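Long-range contacts in gala protein type 1, 3 or 4 (PDB 4XA9), which folds as a leucine-rich repeat protein and may bind small GTPases and stimulate their GTP hydrolysis: residues Asn77-Glu82 and Asn101-Glu106; Asn125-Val130 and Cys146-Glu151; Tyr134-Asn139 and Val155-Ser160; Leu167-Cys172 and Leu191-Asn196. All blocks are in the same frame, centred on the assembly; numbering follows the deposited sequence. Where two conformers were deposited one is given.

Interaction 1 (Asn77-Glu82 and Asn101-Glu106); sequences NNIGPE and NEIGDE
The flat carboxamide of N101 is covered on one face by I79, while the backbone of N77 approaches obliquely on the other side. Over the first face, shifted towards the oxygen, lies I79 CG1, 3.7 Å from N101 CG; N77 N stands 3.8 Å from N101 CG. At the oxygen edge, I79 N donates to N101 OD1 over 3.0 Å. The bond is nearly straight at 170°, although the donor stands 20° off the carbonyl plane. The opposite edge is held as well, since N101 ND2 donates to I74 O, so bonds from both ends fix the rotation of this buried amide. The position and bonding of N101 match the consensus asparagine of leucine-rich repeats, bridging its own turn to that of the preceding repeat.

A second, weak bond runs from G80 N to the backbone N101 O (3.1 Å, 134°). P81 rests CB and CG on the carbonyl oxygen of I103, with CG 3.5 Å from I103 O, while I103 CG2 approaches G80 O at 3.6 Å and I79 CG1 at 4.2 Å.

One repeat earlier, N77 OD1 accepts from I55 N. Both segments lead from the strand side into helices 80-87 and 104-113. I79 reaches V60 of helix 57-63 and L87, whereas I103 packs between A84 of helix 80-87 and V108 and L111 of helix 104-113.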
loop_
_atom_site.group_PDB
_atom_site.type_symbol
_atom_site.label_atom_id
_atom_site.label_comp_id
_atom_site.label_asym_id
_atom_site.label_seq_id
_atom_site.Cartn_x
_atom_site.Cartn_y
_atom_site.Cartn_z
ATOM N N ASN A 77 -2.919 2.725 13.179
ATOM C CA ASN A 77 -3.634 2.818 14.443
ATOM C C ASN A 77 -4.761 3.838 14.292
ATOM O O ASN A 77 -5.269 4.028 13.193
ATOM C CB ASN A 77 -2.684 3.190 15.579
ATOM C CG ASN A 77 -1.863 2.000 16.055
ATOM O OD1 ASN A 77 -2.300 1.241 16.918
ATOM N ND2 ASN A 77 -0.667 1.838 15.497
ATOM N N ASN A 78 -5.141 4.499 15.381
ATOM C CA ASN A 78 -6.206 5.498 15.321
ATOM C C ASN A 78 -5.862 6.743 16.131
ATOM O O ASN A 78 -6.679 7.215 16.922
ATOM C CB ASN A 78 -7.523 4.892 15.826
ATOM C CG ASN A 78 -8.727 5.789 15.572
ATOM O OD1 ASN A 78 -8.792 6.501 14.568
ATOM N ND2 ASN A 78 -9.674 5.776 16.504
ATOM N N ILE A 79 -4.656 7.277 15.953
ATOM C CA ILE A 79 -4.199 8.322 16.868
ATOM C C ILE A 79 -4.753 9.690 16.484
ATOM O O ILE A 79 -4.847 10.580 17.326
ATOM C CB ILE A 79 -2.660 8.392 16.945
ATOM C CG1 ILE A 79 -2.071 9.033 15.684
ATOM C CG2 ILE A 79 -2.075 6.996 17.221
ATOM C CD1 ILE A 79 -0.555 9.211 15.747
ATOM N N GLY A 80 -5.131 9.850 15.219
ATOM C CA GLY A 80 -5.806 11.062 14.787
ATOM C C GLY A 80 -4.965 12.321 14.856
ATOM O O GLY A 80 -3.752 12.262 15.087
ATOM N N PRO A 81 -5.604 13.475 14.642
ATOM C CA PRO A 81 -4.915 14.769 14.671
ATOM C C PRO A 81 -4.245 15.041 16.016
ATOM O O PRO A 81 -3.110 15.499 16.046
ATOM C CB PRO A 81 -6.042 15.769 14.404
ATOM C CG PRO A 81 -7.087 14.975 13.684
ATOM C CD PRO A 81 -7.026 13.611 14.283
ATOM N N GLU A 82 -4.935 14.750 17.113
ATOM C CA GLU A 82 -4.377 15.007 18.437
ATOM C C GLU A 82 -3.208 14.078 18.758
ATOM O O GLU A 82 -2.275 14.470 19.453
ATOM C CB GLU A 82 -5.458 14.885 19.510
ATOM C CG GLU A 82 -6.442 16.039 19.509
ATOM C CD GLU A 82 -7.484 15.910 20.598
ATOM O OE1 GLU A 82 -7.129 16.063 21.789
ATOM O OE2 GLU A 82 -8.659 15.651 20.260
ATOM N N ASN A 101 -3.512 6.902 9.911
ATOM C CA ASN A 101 -3.962 7.262 11.257
ATOM C C ASN A 101 -4.975 8.401 11.261
ATOM O O ASN A 101 -5.344 8.897 12.321
ATOM C CB ASN A 101 -2.774 7.655 12.141
ATOM C CG ASN A 101 -2.239 6.497 12.942
ATOM O OD1 ASN A 101 -2.849 6.079 13.931
ATOM N ND2 ASN A 101 -1.080 5.988 12.547
ATOM N N GLU A 102 -5.408 8.811 10.072
ATOM C CA GLU A 102 -6.309 9.951 9.912
ATOM C C GLU A 102 -5.818 11.204 10.639
ATOM O O GLU A 102 -6.616 11.918 11.249
ATOM C CB GLU A 102 -7.712 9.593 10.409
ATOM C CG GLU A 102 -8.248 8.275 9.874
ATOM C CD GLU A 102 -9.690 8.015 10.284
ATOM O OE1 GLU A 102 -10.360 8.956 10.762
ATOM O OE2 GLU A 102 -10.154 6.863 10.136
ATOM N N ILE A 103 -4.519 11.488 10.580
ATOM C CA ILE A 103 -3.998 12.631 11.331
ATOM C C ILE A 103 -4.382 13.960 10.678
ATOM O O ILE A 103 -4.440 14.977 11.346
ATOM C CB ILE A 103 -2.461 12.581 11.498
ATOM C CG1 ILE A 103 -1.751 12.861 10.169
ATOM C CG2 ILE A 103 -2.020 11.243 12.099
ATOM C CD1 ILE A 103 -0.246 13.016 10.318
ATOM N N GLY A 104 -4.639 13.949 9.374
ATOM C CA GLY A 104 -5.159 15.124 8.688
ATOM C C GLY A 104 -4.210 16.306 8.567
ATOM O O GLY A 104 -3.037 16.213 8.913
ATOM N N ASP A 105 -4.724 17.427 8.068
ATOM C CA ASP A 105 -3.917 18.638 7.944
ATOM C C ASP A 105 -3.504 19.188 9.305
ATOM O O ASP A 105 -2.401 19.712 9.459
ATOM C CB ASP A 105 -4.667 19.713 7.145
ATOM C CG ASP A 105 -4.762 19.374 5.673
ATOM O OD1 ASP A 105 -3.892 18.618 5.188
ATOM O OD2 ASP A 105 -5.691 19.864 4.998
ATOM N N GLU A 106 -4.385 19.061 10.292
ATOM C CA GLU A 106 -4.104 19.568 11.631
ATOM C C GLU A 106 -3.023 18.735 12.311
ATOM O O GLU A 106 -2.194 19.263 13.051
ATOM C CB GLU A 106 -5.374 19.576 12.484
ATOM C CG GLU A 106 -6.448 20.548 12.007
ATOM C CD GLU A 106 -6.004 22.003 12.052
ATOM O OE1 GLU A 106 -5.235 22.371 12.969
ATOM O OE2 GLU A 106 -6.428 22.781 11.170
HETATM O O HOH W 1 -9.408 4.475 11.856
#

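Interaction 2 (Asn125-Val130 and Cys146-Glu151); sequences NKITKV and CFNSLE
N148 turns CG anti to its own carbonyl carbon (chi1 -68°), beside its backbone N, and chi2 near -77° orients the amide towards the turn holding N125 and I127; I127 likewise sets CG1 anti to its carbonyl carbon, beside its backbone N and close to the same amide. This is the consensus-asparagine position of a leucine-rich repeat, whose amide bonds the turn of the preceding repeat. N148 OD1 takes two bonds, from N125 N at 2.8 Å (158°) and, about as straight, from I127 N at 3.0 Å. The two donors come from opposite faces of the amide plane, each tilted well off it, so the oxygen is gripped from both sides. I127 CB lies 3.4 Å from the same OD1 and adds an aliphatic cover. N148 ND2 donates to L145 O and A122 O, which leaves this buried amide satisfied at both ends.

Further along, the segments run in nearly the same direction, and much of their polar pairing passes through water: one links K126 N to F147 O, another I127 O to S149 N. Apolar contact is confined to I127 CG2 and L150 CD2, 4.1 Å apart with the two side chains side by side. T128 caps helix 129-135 by accepting from V130 N through OG1, which is also hydrogen-bonded to D105 OD2. The F147 ring stacks on an aromatic side chain of another protein chain. K129 and E151 form a long salt bridge (NZ to OE1, 3.9 Å), and a water joins E151 OE1, at 2.8 Å, to both S149 O and K129 N.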
loop_
_atom_site.group_PDB
_atom_site.type_symbol
_atom_site.label_atom_id
_atom_site.label_comp_id
_atom_site.label_asym_id
_atom_site.label_seq_id
_atom_site.Cartn_x
_atom_site.Cartn_y
_atom_site.Cartn_z
ATOM N N ASN A 125 -3.427 9.811 5.027
ATOM C CA ASN A 125 -3.785 10.465 6.275
ATOM C C ASN A 125 -4.751 11.624 6.071
ATOM O O ASN A 125 -4.882 12.481 6.945
ATOM C CB ASN A 125 -2.525 10.955 7.001
ATOM C CG ASN A 125 -2.050 9.983 8.070
ATOM O OD1 ASN A 125 -2.843 9.494 8.883
ATOM N ND2 ASN A 125 -0.751 9.695 8.073
ATOM N N LYS A 126 -5.425 11.633 4.922
ATOM C CA LYS A 126 -6.293 12.746 4.526
ATOM C C LYS A 126 -5.542 14.076 4.528
ATOM O O LYS A 126 -6.116 15.128 4.817
ATOM C CB LYS A 126 -7.521 12.835 5.440
ATOM C CG LYS A 126 -8.349 11.561 5.477
ATOM C CD LYS A 126 -9.553 11.687 6.406
ATOM C CE LYS A 126 -9.691 10.456 7.304
ATOM N NZ LYS A 126 -8.854 9.300 6.839
ATOM N N ILE A 127 -4.255 14.030 4.202
ATOM C CA ILE A 127 -3.473 15.254 4.083
ATOM C C ILE A 127 -3.787 15.913 2.742
ATOM O O ILE A 127 -3.806 15.255 1.710
ATOM C CB ILE A 127 -1.966 14.972 4.217
ATOM C CG1 ILE A 127 -1.694 14.269 5.556
ATOM C CG2 ILE A 127 -1.155 16.265 4.083
ATOM C CD1 ILE A 127 -0.293 13.705 5.695
ATOM N N THR A 128 -4.065 17.208 2.768
ATOM C CA THR A 128 -4.410 17.932 1.551
ATOM C C THR A 128 -3.310 18.914 1.190
ATOM O O THR A 128 -2.243 18.905 1.804
ATOM C CB THR A 128 -5.735 18.699 1.705
ATOM O OG1 THR A 128 -5.540 19.832 2.567
ATOM C CG2 THR A 128 -6.810 17.782 2.290
ATOM N N LYS A 129 -3.575 19.766 0.200
ATOM C CA LYS A 129 -2.642 20.830 -0.167
ATOM C C LYS A 129 -2.348 21.757 1.018
ATOM O O LYS A 129 -1.294 22.393 1.073
ATOM C CB LYS A 129 -3.192 21.648 -1.343
ATOM C CG LYS A 129 -4.554 22.296 -1.080
ATOM C CD LYS A 129 -5.086 22.980 -2.337
ATOM C CE LYS A 129 -6.398 23.702 -2.068
ATOM N NZ LYS A 129 -7.469 22.781 -1.607
ATOM N N VAL A 130 -3.284 21.844 1.959
ATOM C CA VAL A 130 -3.089 22.685 3.138
ATOM C C VAL A 130 -1.989 22.100 4.026
ATOM O O VAL A 130 -1.098 22.816 4.481
ATOM C CB VAL A 130 -4.395 22.849 3.950
ATOM C CG1 VAL A 130 -4.128 23.626 5.228
ATOM C CG2 VAL A 130 -5.453 23.561 3.117
ATOM N N CYS A 146 2.407 9.177 0.114
ATOM C CA CYS A 146 1.568 8.407 -0.807
ATOM C C CYS A 146 0.122 8.342 -0.330
ATOM O O CYS A 146 -0.130 8.302 0.868
ATOM C CB CYS A 146 2.113 6.990 -0.982
ATOM S SG CYS A 146 3.734 6.918 -1.749
ATOM N N PHE A 147 -0.813 8.348 -1.279
ATOM C CA PHE A 147 -2.246 8.214 -1.002
ATOM C C PHE A 147 -2.816 9.402 -0.238
ATOM O O PHE A 147 -3.790 9.256 0.499
ATOM C CB PHE A 147 -2.553 6.925 -0.222
ATOM C CG PHE A 147 -1.892 5.692 -0.782
ATOM C CD1 PHE A 147 -2.197 5.238 -2.057
ATOM C CD2 PHE A 147 -0.997 4.966 -0.014
ATOM C CE1 PHE A 147 -1.603 4.101 -2.569
ATOM C CE2 PHE A 147 -0.396 3.822 -0.520
ATOM C CZ PHE A 147 -0.703 3.388 -1.800
ATOM N N ASN A 148 -2.203 10.567 -0.407
ATOM C CA ASN A 148 -2.756 11.827 0.091
ATOM C C ASN A 148 -3.018 12.765 -1.083
ATOM O O ASN A 148 -2.129 12.996 -1.901
ATOM C CB ASN A 148 -1.811 12.511 1.087
ATOM C CG ASN A 148 -1.669 11.745 2.391
ATOM O OD1 ASN A 148 -2.556 11.780 3.247
ATOM N ND2 ASN A 148 -0.538 11.066 2.558
ATOM N N SER A 149 -4.223 13.313 -1.169
ATOM C CA SER A 149 -4.545 14.215 -2.276
ATOM C C SER A 149 -3.859 15.566 -2.089
ATOM O O SER A 149 -4.486 16.546 -1.680
ATOM C CB SER A 149 -6.059 14.397 -2.404
ATOM O OG SER A 149 -6.380 15.189 -3.538
ATOM N N LEU A 150 -2.563 15.609 -2.386
ATOM C CA LEU A 150 -1.773 16.823 -2.214
ATOM C C LEU A 150 -2.083 17.834 -3.305
ATOM O O LEU A 150 -1.980 19.038 -3.086
ATOM C CB LEU A 150 -0.275 16.509 -2.235
ATOM C CG LEU A 150 0.273 15.461 -1.267
ATOM C CD1 LEU A 150 1.758 15.265 -1.514
ATOM C CD2 LEU A 150 0.008 15.871 0.177
ATOM N N GLU A 151 -2.436 17.324 -4.485
ATOM C CA GLU A 151 -2.650 18.148 -5.673
ATOM C C GLU A 151 -1.395 18.939 -6.065
ATOM O O GLU A 151 -0.368 18.875 -5.391
ATOM C CB GLU A 151 -3.843 19.090 -5.457
ATOM C CG GLU A 151 -5.174 18.358 -5.337
ATOM C CD GLU A 151 -6.359 19.286 -5.111
ATOM O OE1 GLU A 151 -6.278 20.177 -4.235
ATOM O OE2 GLU A 151 -7.376 19.123 -5.820
HETATM O O HOH W 2 -5.739 10.481 2.154
HETATM O O HOH W 3 -5.820 13.340 1.177
HETATM O O HOH W 4 -5.872 18.926 -1.771
#

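Interaction 3 (Tyr134-Asn139 and Val155-Ser160)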
loop_
_atom_site.group_PDB
_atom_site.type_symbol
_atom_site.label_atom_id
_atom_site.label_comp_id
_atom_site.label_asym_id
_atom_site.label_seq_id
_atom_site.Cartn_x
_atom_site.Cartn_y
_atom_site.Cartn_z
ATOM N N TYR A 134 2.071 23.237 5.188
ATOM C CA TYR A 134 2.729 23.183 6.485
ATOM C C TYR A 134 4.088 22.499 6.383
ATOM O O TYR A 134 5.074 22.951 6.971
ATOM C CB TYR A 134 1.852 22.444 7.496
ATOM C CG TYR A 134 0.495 23.075 7.731
ATOM C CD1 TYR A 134 0.317 24.454 7.665
ATOM C CD2 TYR A 134 -0.611 22.288 8.017
ATOM C CE1 TYR A 134 -0.931 25.025 7.886
ATOM C CE2 TYR A 134 -1.852 22.845 8.236
ATOM C CZ TYR A 134 -2.009 24.211 8.170
ATOM O OH TYR A 134 -3.258 24.749 8.394
ATOM N N LEU A 135 4.127 21.398 5.635
ATOM C CA LEU A 135 5.329 20.584 5.516
ATOM C C LEU A 135 6.390 21.301 4.696
ATOM O O LEU A 135 7.585 21.019 4.819
ATOM C CB LEU A 135 4.991 19.227 4.890
ATOM C CG LEU A 135 4.172 18.279 5.762
ATOM C CD1 LEU A 135 3.633 17.110 4.954
ATOM C CD2 LEU A 135 5.039 17.767 6.899
ATOM N N ALA A 136 5.947 22.238 3.866
ATOM C CA ALA A 136 6.862 23.028 3.048
ATOM C C ALA A 136 7.751 23.919 3.912
ATOM O O ALA A 136 8.787 24.399 3.461
ATOM C CB ALA A 136 6.085 23.866 2.049
ATOM N N GLN A 137 7.343 24.131 5.159
ATOM C CA GLN A 137 8.106 24.964 6.085
ATOM C C GLN A 137 8.882 24.133 7.111
ATOM O O GLN A 137 9.535 24.680 8.001
ATOM C CB GLN A 137 7.170 25.937 6.808
ATOM C CG GLN A 137 6.317 26.777 5.875
ATOM C CD GLN A 137 7.141 27.732 5.032
ATOM O OE1 GLN A 137 8.250 28.115 5.406
ATOM N NE2 GLN A 137 6.602 28.116 3.878
ATOM N N SER A 138 8.810 22.812 6.986
ATOM C CA SER A 138 9.449 21.925 7.951
ATOM C C SER A 138 10.938 21.792 7.679
ATOM O O SER A 138 11.438 22.289 6.673
ATOM C CB SER A 138 8.808 20.541 7.917
ATOM O OG SER A 138 9.153 19.886 6.715
ATOM N N ASN A 139 11.636 21.096 8.576
ATOM C CA ASN A 139 13.053 20.799 8.397
ATOM C C ASN A 139 13.282 19.342 7.992
ATOM O O ASN A 139 14.394 18.827 8.096
ATOM C CB ASN A 139 13.834 21.109 9.679
ATOM C CG ASN A 139 13.967 22.602 9.938
ATOM O OD1 ASN A 139 14.082 23.399 9.005
ATOM N ND2 ASN A 139 13.953 22.986 11.209
ATOM N N VAL A 155 2.341 19.964 -3.901
ATOM C CA VAL A 155 3.719 19.591 -4.203
ATOM C C VAL A 155 4.529 20.789 -4.699
ATOM O O VAL A 155 5.760 20.790 -4.630
ATOM C CB VAL A 155 3.792 18.454 -5.251
ATOM C CG1 VAL A 155 3.163 17.180 -4.697
ATOM C CG2 VAL A 155 3.137 18.862 -6.558
ATOM N N ILE A 156 3.840 21.810 -5.198
ATOM C CA ILE A 156 4.511 23.053 -5.556
ATOM C C ILE A 156 5.064 23.694 -4.283
ATOM O O ILE A 156 6.200 24.167 -4.261
ATOM C CB ILE A 156 3.562 24.015 -6.301
ATOM C CG1 ILE A 156 3.340 23.517 -7.731
ATOM C CG2 ILE A 156 4.130 25.426 -6.329
ATOM C CD1 ILE A 156 2.270 24.266 -8.490
ATOM N N ALA A 157 4.276 23.680 -3.211
ATOM C CA ALA A 157 4.752 24.185 -1.926
ATOM C C ALA A 157 5.930 23.350 -1.435
ATOM O O ALA A 157 6.960 23.892 -1.040
ATOM C CB ALA A 157 3.631 24.188 -0.896
ATOM N N LEU A 158 5.784 22.029 -1.487
ATOM C CA LEU A 158 6.850 21.126 -1.061
ATOM C C LEU A 158 8.135 21.331 -1.860
ATOM O O LEU A 158 9.233 21.209 -1.317
ATOM C CB LEU A 158 6.397 19.669 -1.175
ATOM C CG LEU A 158 5.304 19.216 -0.202
ATOM C CD1 LEU A 158 4.804 17.824 -0.577
ATOM C CD2 LEU A 158 5.824 19.226 1.232
ATOM N N ALA A 159 7.995 21.650 -3.145
ATOM C CA ALA A 159 9.150 21.850 -4.013
ATOM C C ALA A 159 10.024 23.010 -3.535
ATOM O O ALA A 159 11.225 23.043 -3.811
ATOM C CB ALA A 159 8.700 22.090 -5.451
ATOM N N SER A 160 9.415 23.949 -2.816
ATOM C CA SER A 160 10.131 25.125 -2.326
ATOM C C SER A 160 10.910 24.829 -1.045
ATOM O O SER A 160 11.763 25.621 -0.642
ATOM C CB SER A 160 9.164 26.289 -2.076
ATOM O OG SER A 160 8.236 25.983 -1.045
HETATM O O HOH W 5 9.578 27.272 1.906
#
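Side-by-side packing of consecutive repeat helices, the outer layer of a leucine-rich repeat fold, brings A136, in the turn that follows L135, against A157 and L158 of helix 151-159. The methyl of A136 does most of the touching. Its CB lies 3.2 Å from A157 O and 3.5 Å from A157 C, distances that place it beside the carbonyl bond and not beyond its tip; it also meets A157 CB at 3.8 Å. Because A136 offers only a methyl, which sits against the A157 carbonyl, the backbones come close: A136 CA and L158 CA are 4.5 Å apart.

Next to this pair, L158 presents one branch, CD2, to L135 CB at 3.8 Å. L158 CG stands anti to the carbonyl carbon (chi1 -68°), beside its backbone N. No hydrogen bond crosses between the segments, and the small buried area, 174 Å², agrees with a contact of a few carbon atoms.

The turn is fastened separately. It is of type I and spans L135 to S138, and L135 O accepts from both S138 N and S138 OG, the latter at 2.7 Å. N161 ND2 adds a bond to L135 O and another to S138 O, tying the turn to the chain just after helix 151-159.

L135 continues onto V108 and A112 of helix 104-113, while V155 and A159 face L182 of helix 176-184, so the contact is one step in a row of four helices.

Interaction 4 (Leu167-Cys172 and Leu191-Asn196); sequences LIASAC and LILGKN
I168 and I192 lie side by side and point the same way on one face of the sheet, as do L167 and L191 on the other. The isoleucines meet at their ends, CD1 to CD1 at 3.6 Å, and I168 CG2 also packs on I192 CB. The leucines share one shape: in each, CG is anti to the backbone N (chi1 179° in L167, 178° in L191), and L191 CD1 touches L167 CB at 4.0 Å. Between the two faces runs the parallel strand bonding, I192 N to L167 O and A169 N to I192 O, the second at 2.8 Å.

Past the strands, side chains take part in the pairing. S170 OG accepts from G194 N at 2.9 Å and presses tightly on I192 CG2 (3.2 Å); the same hydroxyl is bonded to the backbone of another protein chain. A171 N then reaches G194 O at 2.8 Å.

N196 spans the turn with both ends of its amide. ND2 donates to A169 O over 3.2 Å at 165°, with A169 O close to the amide plane. OD1 accepts from C172 N at 2.8 Å, and V174 N is a further donor to it, so the flat group has little freedom to rotate.

L182 of helix 176-184 covers L167, L191 and L193, whereas I192 meets the backbone of the other protein chain. Strand 166-168, helix 176-184 and strand 190-192 form a beta-alpha-beta unit, with a leucine face turned to the helix and an asparagine-fixed turn, as is typical of leucine-rich repeats.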
loop_
_atom_site.group_PDB
_atom_site.type_symbol
_atom_site.label_atom_id
_atom_site.label_comp_id
_atom_site.label_asym_id
_atom_site.label_seq_id
_atom_site.Cartn_x
_atom_site.Cartn_y
_atom_site.Cartn_z
ATOM N N LEU A 167 11.539 12.725 -1.490
ATOM C CA LEU A 167 10.102 12.924 -1.471
ATOM C C LEU A 167 9.381 11.776 -2.193
ATOM O O LEU A 167 9.640 11.497 -3.362
ATOM C CB LEU A 167 9.750 14.278 -2.105
ATOM C CG LEU A 167 8.268 14.629 -2.184
ATOM C CD1 LEU A 167 7.649 14.621 -0.797
ATOM C CD2 LEU A 167 8.069 15.984 -2.854
ATOM N N ILE A 168 8.490 11.106 -1.473
ATOM C CA ILE A 168 7.657 10.045 -2.027
ATOM C C ILE A 168 6.231 10.557 -2.018
ATOM O O ILE A 168 5.685 10.860 -0.952
ATOM C CB ILE A 168 7.740 8.724 -1.203
ATOM C CG1 ILE A 168 9.140 8.521 -0.626
ATOM C CG2 ILE A 168 7.294 7.510 -2.025
ATOM C CD1 ILE A 168 10.158 8.207 -1.643
ATOM N N ALA A 169 5.622 10.663 -3.194
ATOM C CA ALA A 169 4.279 11.215 -3.289
ATOM C C ALA A 169 3.497 10.569 -4.430
ATOM O O ALA A 169 3.050 11.250 -5.355
ATOM C CB ALA A 169 4.344 12.730 -3.469
ATOM N N SER A 170 3.332 9.251 -4.350
ATOM C CA SER A 170 2.594 8.507 -5.367
ATOM C C SER A 170 1.106 8.487 -5.038
ATOM O O SER A 170 0.735 8.428 -3.869
ATOM C CB SER A 170 3.126 7.072 -5.488
ATOM O OG SER A 170 4.476 7.044 -5.925
ATOM N N ALA A 171 0.268 8.515 -6.073
ATOM C CA ALA A 171 -1.187 8.587 -5.908
ATOM C C ALA A 171 -1.573 9.811 -5.088
ATOM O O ALA A 171 -2.279 9.702 -4.082
ATOM C CB ALA A 171 -1.727 7.311 -5.261
ATOM N N CYS A 172 -1.099 10.977 -5.520
ATOM C CA CYS A 172 -1.330 12.214 -4.784
ATOM C C CYS A 172 -2.014 13.292 -5.621
ATOM O O CYS A 172 -1.973 14.473 -5.266
ATOM C CB CYS A 172 -0.007 12.756 -4.229
ATOM S SG CYS A 172 0.714 11.765 -2.876
ATOM N N LEU A 191 13.030 11.123 -5.950
ATOM C CA LEU A 191 11.661 11.588 -6.116
ATOM C C LEU A 191 10.807 10.473 -6.703
ATOM O O LEU A 191 11.150 9.876 -7.722
ATOM C CB LEU A 191 11.622 12.839 -7.003
ATOM C CG LEU A 191 10.276 13.487 -7.353
ATOM C CD1 LEU A 191 9.526 13.936 -6.104
ATOM C CD2 LEU A 191 10.508 14.664 -8.297
ATOM N N ILE A 192 9.703 10.176 -6.034
ATOM C CA ILE A 192 8.797 9.140 -6.499
ATOM C C ILE A 192 7.414 9.739 -6.680
ATOM O O ILE A 192 6.828 10.260 -5.727
ATOM C CB ILE A 192 8.749 7.956 -5.517
ATOM C CG1 ILE A 192 10.136 7.304 -5.423
ATOM C CG2 ILE A 192 7.680 6.945 -5.943
ATOM C CD1 ILE A 192 10.199 6.065 -4.520
ATOM N N LEU A 193 6.911 9.672 -7.911
ATOM C CA LEU A 193 5.627 10.259 -8.273
ATOM C C LEU A 193 4.798 9.301 -9.115
ATOM O O LEU A 193 4.290 9.674 -10.177
ATOM C CB LEU A 193 5.824 11.572 -9.040
ATOM C CG LEU A 193 6.377 12.762 -8.247
ATOM C CD1 LEU A 193 6.765 13.903 -9.178
ATOM C CD2 LEU A 193 5.355 13.237 -7.217
ATOM N N GLY A 194 4.651 8.087 -8.657
ATOM C CA GLY A 194 3.878 7.095 -9.327
ATOM C C GLY A 194 2.378 7.294 -9.202
ATOM O O GLY A 194 1.923 7.937 -8.317
ATOM N N LYS A 195 1.701 6.728 -10.180
ATOM C CA LYS A 195 0.184 6.698 -10.053
ATOM C C LYS A 195 -0.460 8.108 -10.002
ATOM O O LYS A 195 -1.328 8.381 -9.166
ATOM C CB LYS A 195 -0.278 5.838 -8.964
ATOM C CG LYS A 195 -1.614 5.181 -9.090
ATOM C CD LYS A 195 -1.612 4.055 -10.062
ATOM C CE LYS A 195 -2.912 3.309 -10.006
ATOM N NZ LYS A 195 -2.697 2.027 -9.301
ATOM N N ASN A 196 0.045 9.073 -10.736
ATOM C CA ASN A 196 -0.458 10.418 -10.752
ATOM C C ASN A 196 -0.980 10.713 -12.183
ATOM O O ASN A 196 -1.352 9.845 -12.849
ATOM C CB ASN A 196 0.594 11.408 -10.302
ATOM C CG ASN A 196 0.751 11.461 -8.790
ATOM O OD1 ASN A 196 -0.199 11.555 -8.076
ATOM N ND2 ASN A 196 1.965 11.365 -8.340
#

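In the fold
From the N terminus, interaction 1 is the first to close, over a loop of 18 residues holding strand 95-97 and most of helix 80-87. Interaction 2 follows in series yet touches it, since D105 OD2 approaches T128 OG1. Interactions 2 and 3 each close over 15 residues and cross: their segments alternate along the chain, and both involve helix 129-135, one at its start, the other towards its end. L150 CD1 links them by packing on V155 and L158. Interaction 4 comes last, in series, over 18 residues including helix 176-184; F147 N and E151 N of interaction 2 lie close to S170 O and C172 O. Together, the contacts tie consecutive repeats through turns, helices and strands.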